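Local coordinates for protein putative creatinine amidohydrolase (PDB 3LUB) that probably hydrolyses carbon-nitrogen bonds in linear amides, as a zinc-dependent member of the creatininase superfamily, at residues H107-S118 / Y136-F147. Numbering follows the deposited sequence.
Sequences HVQGFRKLLILS and YPDFLIAAANWF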
loop_
_atom_site.group_PDB
_atom_site.type_symbol
_atom_site.label_atom_id
_atom_site.label_comp_id
_atom_site.label_asym_id
_atom_site.label_seq_id
_atom_site.Cartn_x
_atom_site.Cartn_y
_atom_site.Cartn_z
ATOM N N HIS F 107 -9.215 -18.603 9.048
ATOM C CA HIS F 107 -10.616 -18.257 9.237
ATOM C C HIS F 107 -11.527 -18.977 8.238
ATOM O O HIS F 107 -12.587 -19.465 8.611
ATOM C CB HIS F 107 -10.812 -16.732 9.140
ATOM C CG HIS F 107 -12.153 -16.274 9.625
ATOM N ND1 HIS F 107 -13.273 -16.312 8.828
ATOM C CD2 HIS F 107 -12.558 -15.813 10.830
ATOM C CE1 HIS F 107 -14.310 -15.879 9.517
ATOM N NE2 HIS F 107 -13.904 -15.576 10.736
ATOM N N VAL F 108 -11.142 -19.017 6.966
ATOM C CA VAL F 108 -11.897 -19.749 5.955
ATOM C C VAL F 108 -12.020 -21.224 6.356
ATOM O O VAL F 108 -13.041 -21.881 6.088
ATOM C CB VAL F 108 -11.210 -19.639 4.575
ATOM C CG1 VAL F 108 -11.633 -20.766 3.626
ATOM C CG2 VAL F 108 -11.488 -18.288 3.966
ATOM N N GLN F 109 -10.974 -21.747 6.983
ATOM C CA GLN F 109 -10.925 -23.163 7.380
ATOM C C GLN F 109 -11.780 -23.503 8.600
ATOM O O GLN F 109 -11.916 -24.671 8.908
ATOM C CB GLN F 109 -9.475 -23.608 7.633
ATOM C CG GLN F 109 -8.616 -23.534 6.381
ATOM C CD GLN F 109 -7.139 -23.439 6.674
ATOM O OE1 GLN F 109 -6.681 -23.713 7.779
ATOM N NE2 GLN F 109 -6.387 -23.053 5.677
ATOM N N GLY F 110 -12.297 -22.481 9.301
ATOM C CA GLY F 110 -13.188 -22.650 10.465
ATOM C C GLY F 110 -12.541 -22.392 11.814
ATOM O O GLY F 110 -13.207 -22.459 12.856
ATOM N N PHE F 111 -11.251 -22.062 11.810
ATOM C CA PHE F 111 -10.530 -21.827 13.052
ATOM C C PHE F 111 -10.815 -20.439 13.569
ATOM O O PHE F 111 -11.050 -19.514 12.789
ATOM C CB PHE F 111 -9.011 -22.040 12.857
ATOM C CG PHE F 111 -8.682 -23.419 12.411
ATOM C CD1 PHE F 111 -8.956 -24.503 13.241
ATOM C CD2 PHE F 111 -8.164 -23.661 11.144
ATOM C CE1 PHE F 111 -8.688 -25.785 12.836
ATOM C CE2 PHE F 111 -7.920 -24.972 10.723
ATOM C CZ PHE F 111 -8.179 -26.024 11.580
ATOM N N ARG F 112 -10.776 -20.299 14.888
ATOM C CA ARG F 112 -11.132 -19.057 15.554
ATOM C C ARG F 112 -10.246 -18.674 16.697
ATOM O O ARG F 112 -10.560 -17.714 17.354
ATOM C CB ARG F 112 -12.567 -19.151 16.088
ATOM C CG ARG F 112 -13.601 -19.415 15.014
ATOM C CD ARG F 112 -13.694 -18.215 14.052
ATOM N NE ARG F 112 -14.743 -18.348 13.046
ATOM C CZ ARG F 112 -14.579 -18.864 11.838
ATOM N NH1 ARG F 112 -13.404 -19.334 11.450
ATOM N NH2 ARG F 112 -15.595 -18.924 11.003
ATOM N N LYS F 113 -9.159 -19.386 16.957
ATOM C CA LYS F 113 -8.277 -19.084 18.066
ATOM C C LYS F 113 -6.828 -19.333 17.657
ATOM O O LYS F 113 -6.482 -20.444 17.175
ATOM C CB LYS F 113 -8.612 -19.988 19.247
ATOM C CG LYS F 113 -10.003 -19.787 19.744
ATOM C CD LYS F 113 -10.339 -20.734 20.849
ATOM C CE LYS F 113 -11.686 -20.362 21.477
ATOM N NZ LYS F 113 -12.200 -21.527 22.264
ATOM N N LEU F 114 -5.986 -18.318 17.854
ATOM C CA LEU F 114 -4.593 -18.383 17.444
ATOM C C LEU F 114 -3.722 -17.774 18.507
ATOM O O LEU F 114 -4.030 -16.705 19.022
ATOM C CB LEU F 114 -4.404 -17.610 16.105
ATOM C CG LEU F 114 -3.004 -17.391 15.530
ATOM C CD1 LEU F 114 -2.324 -18.689 15.042
ATOM C CD2 LEU F 114 -3.039 -16.345 14.387
ATOM N N LEU F 115 -2.624 -18.447 18.845
ATOM C CA LEU F 115 -1.576 -17.853 19.660
ATOM C C LEU F 115 -0.343 -17.683 18.813
ATOM O O LEU F 115 0.125 -18.650 18.219
ATOM C CB LEU F 115 -1.236 -18.717 20.864
ATOM C CG LEU F 115 -0.066 -18.181 21.703
ATOM C CD1 LEU F 115 -0.534 -16.976 22.488
ATOM C CD2 LEU F 115 0.560 -19.226 22.573
ATOM N N ILE F 116 0.184 -16.462 18.784
ATOM C CA ILE F 116 1.496 -16.179 18.210
ATOM C C ILE F 116 2.544 -16.337 19.310
ATOM O O ILE F 116 2.514 -15.603 20.281
ATOM C CB ILE F 116 1.606 -14.741 17.595
ATOM C CG1 ILE F 116 0.492 -14.505 16.549
ATOM C CG2 ILE F 116 2.974 -14.564 16.971
ATOM C CD1 ILE F 116 0.209 -13.038 16.209
ATOM N N LEU F 117 3.418 -17.346 19.175
ATOM C CA LEU F 117 4.480 -17.569 20.147
ATOM C C LEU F 117 5.809 -17.095 19.550
ATOM O O LEU F 117 6.411 -17.767 18.702
ATOM C CB LEU F 117 4.554 -19.053 20.562
ATOM C CG LEU F 117 5.513 -19.413 21.713
ATOM C CD1 LEU F 117 5.180 -18.656 23.003
ATOM C CD2 LEU F 117 5.522 -20.912 21.965
ATOM N N SER F 118 6.249 -15.920 19.983
ATOM C CA SER F 118 7.423 -15.312 19.410
ATOM C C SER F 118 8.700 -15.784 20.107
ATOM O O SER F 118 8.755 -15.964 21.308
ATOM C CB SER F 118 7.341 -13.771 19.435
ATOM O OG SER F 118 8.441 -13.185 18.720
ATOM N N TYR F 136 -11.787 -9.292 11.749
ATOM C CA TYR F 136 -12.250 -10.638 12.084
ATOM C C TYR F 136 -12.650 -10.653 13.558
ATOM O O TYR F 136 -11.885 -11.193 14.410
ATOM C CB TYR F 136 -11.117 -11.675 11.865
ATOM C CG TYR F 136 -10.601 -11.773 10.433
ATOM C CD1 TYR F 136 -11.192 -12.630 9.506
ATOM C CD2 TYR F 136 -9.531 -11.012 10.018
ATOM C CE1 TYR F 136 -10.727 -12.693 8.193
ATOM C CE2 TYR F 136 -9.061 -11.063 8.719
ATOM C CZ TYR F 136 -9.644 -11.909 7.826
ATOM O OH TYR F 136 -9.131 -11.953 6.575
ATOM N N PRO F 137 -13.814 -10.050 13.886
ATOM C CA PRO F 137 -14.255 -9.938 15.293
ATOM C C PRO F 137 -14.570 -11.281 16.023
ATOM O O PRO F 137 -14.598 -11.316 17.241
ATOM C CB PRO F 137 -15.474 -9.021 15.219
ATOM C CG PRO F 137 -15.907 -9.030 13.835
ATOM C CD PRO F 137 -14.763 -9.418 12.959
ATOM N N ASP F 138 -14.711 -12.370 15.284
ATOM C CA ASP F 138 -14.929 -13.701 15.844
ATOM C C ASP F 138 -13.637 -14.551 15.997
ATOM O O ASP F 138 -13.708 -15.722 16.397
ATOM C CB ASP F 138 -15.989 -14.468 15.003
ATOM C CG ASP F 138 -15.636 -14.573 13.491
ATOM O OD1 ASP F 138 -14.664 -13.934 12.980
ATOM O OD2 ASP F 138 -16.392 -15.290 12.796
ATOM N N PHE F 139 -12.469 -13.952 15.717
ATOM C CA PHE F 139 -11.191 -14.675 15.671
ATOM C C PHE F 139 -10.291 -14.156 16.791
ATOM O O PHE F 139 -9.905 -13.016 16.794
ATOM C CB PHE F 139 -10.553 -14.494 14.292
ATOM C CG PHE F 139 -9.473 -15.501 13.963
ATOM C CD1 PHE F 139 -8.236 -15.432 14.548
ATOM C CD2 PHE F 139 -9.695 -16.492 13.025
ATOM C CE1 PHE F 139 -7.260 -16.364 14.238
ATOM C CE2 PHE F 139 -8.715 -17.411 12.709
ATOM C CZ PHE F 139 -7.510 -17.356 13.312
ATOM N N LEU F 140 -9.991 -15.001 17.764
ATOM C CA LEU F 140 -9.182 -14.622 18.904
ATOM C C LEU F 140 -7.696 -14.813 18.583
ATOM O O LEU F 140 -7.288 -15.917 18.269
ATOM C CB LEU F 140 -9.563 -15.505 20.079
ATOM C CG LEU F 140 -8.870 -15.247 21.414
ATOM C CD1 LEU F 140 -9.151 -13.829 21.892
ATOM C CD2 LEU F 140 -9.315 -16.289 22.459
ATOM N N ILE F 141 -6.902 -13.749 18.684
ATOM C CA ILE F 141 -5.456 -13.815 18.509
ATOM C C ILE F 141 -4.759 -13.307 19.770
ATOM O O ILE F 141 -4.917 -12.134 20.141
ATOM C CB ILE F 141 -4.981 -12.961 17.299
ATOM C CG1 ILE F 141 -5.815 -13.248 16.053
ATOM C CG2 ILE F 141 -3.484 -13.196 17.009
ATOM C CD1 ILE F 141 -5.357 -12.457 14.850
ATOM N N ALA F 142 -3.984 -14.189 20.428
ATOM C CA ALA F 142 -3.112 -13.821 21.551
ATOM C C ALA F 142 -1.650 -13.780 21.082
ATOM O O ALA F 142 -1.321 -14.358 20.047
ATOM C CB ALA F 142 -3.283 -14.800 22.715
ATOM N N ALA F 143 -0.789 -13.084 21.833
ATOM C CA ALA F 143 0.646 -13.069 21.554
ATOM C C ALA F 143 1.448 -13.197 22.834
ATOM O O ALA F 143 1.092 -12.601 23.867
ATOM C CB ALA F 143 1.081 -11.786 20.785
ATOM N N ALA F 144 2.549 -13.945 22.755
ATOM C CA ALA F 144 3.508 -14.062 23.876
ATOM C C ALA F 144 4.891 -14.273 23.332
ATOM O O ALA F 144 5.034 -14.919 22.305
ATOM C CB ALA F 144 3.161 -15.251 24.750
ATOM N N ASN F 145 5.903 -13.752 24.030
ATOM C CA ASN F 145 7.281 -14.208 23.858
ATOM C C ASN F 145 7.459 -15.461 24.745
ATOM O O ASN F 145 7.092 -15.408 25.909
ATOM C CB ASN F 145 8.261 -13.101 24.295
ATOM C CG ASN F 145 8.329 -11.915 23.304
ATOM O OD1 ASN F 145 8.612 -12.082 22.122
ATOM N ND2 ASN F 145 8.120 -10.710 23.816
ATOM N N TRP F 146 8.017 -16.576 24.231
ATOM C CA TRP F 146 8.202 -17.779 25.063
ATOM C C TRP F 146 9.044 -17.444 26.300
ATOM O O TRP F 146 8.809 -17.945 27.374
ATOM C CB TRP F 146 8.798 -18.992 24.258
ATOM C CG TRP F 146 10.232 -18.832 23.893
ATOM C CD1 TRP F 146 10.713 -18.266 22.761
ATOM C CD2 TRP F 146 11.382 -19.152 24.704
ATOM N NE1 TRP F 146 12.075 -18.252 22.782
ATOM C CE2 TRP F 146 12.516 -18.787 23.969
ATOM C CE3 TRP F 146 11.551 -19.730 25.966
ATOM C CZ2 TRP F 146 13.824 -18.961 24.463
ATOM C CZ3 TRP F 146 12.829 -19.940 26.435
ATOM C CH2 TRP F 146 13.954 -19.548 25.691
ATOM N N PHE F 147 10.007 -16.539 26.149
ATOM C CA PHE F 147 10.973 -16.300 27.201
ATOM C C PHE F 147 10.472 -15.305 28.250
ATOM O O PHE F 147 11.207 -14.938 29.143
ATOM C CB PHE F 147 12.290 -15.856 26.611
ATOM C CG PHE F 147 12.166 -14.689 25.693
ATOM C CD1 PHE F 147 12.102 -13.393 26.200
ATOM C CD2 PHE F 147 12.085 -14.881 24.318
ATOM C CE1 PHE F 147 11.957 -12.312 25.348
ATOM C CE2 PHE F 147 11.948 -13.809 23.482
ATOM C CZ PHE F 147 11.892 -12.518 23.997
#
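His107 and Asp138 meet just ahead of two parallel strands, an example of side chains linking a helix end, here that of 92-108, to the turn that leads into the neighbouring strand. His107 NE2 donates to Asp138 OD1 at 2.9 Å, from the syn side but tilted out of the carboxylate plane, and more weakly to OD2. The carboxylate lies near the edge of the imidazole, its plane turned 47° from the ring. Tyr136 CD1 sits over one imidazole face; Arg112 NH1 lies 3.6 Å above the opposite one. Bent at chi2 (-66°), the arginine chain folds back so that NH1 bonds to the carbonyls of His107 and Phe111, while NE forms a long salt bridge with Asp138 OD2 (3.5 Å). CG anti to the backbone N (chi1 -162°) brings one face of the Phe139 ring against Arg112, whose CA makes a CH-pi contact, and Leu114 CB touches the ring edge at CE1 (3.6 Å). Beyond this cluster, strands 113-118 and 140-145 pair in register within a beta-alpha-beta unit whose connection is helix 126-135. Strand 140-145 is outermost in the chain's parallel sheet, and a second subunit packs Val205 against Leu140 and Ala142. On the face turned to helix 92-108, the side chains of Ile116 and Ile141 run obliquely past each other, CD1 of the first 3.8 Å from CG2 of the second; on the other face Leu115 CD1 presses on Ala142 CB (3.5 Å). Near the zinc site, Leu117 CD1 abuts Trp146 CB at 3.8 Å, and Ser118 OG bonds to the backbone carbonyl of His120, a residue that binds one of the zinc ions.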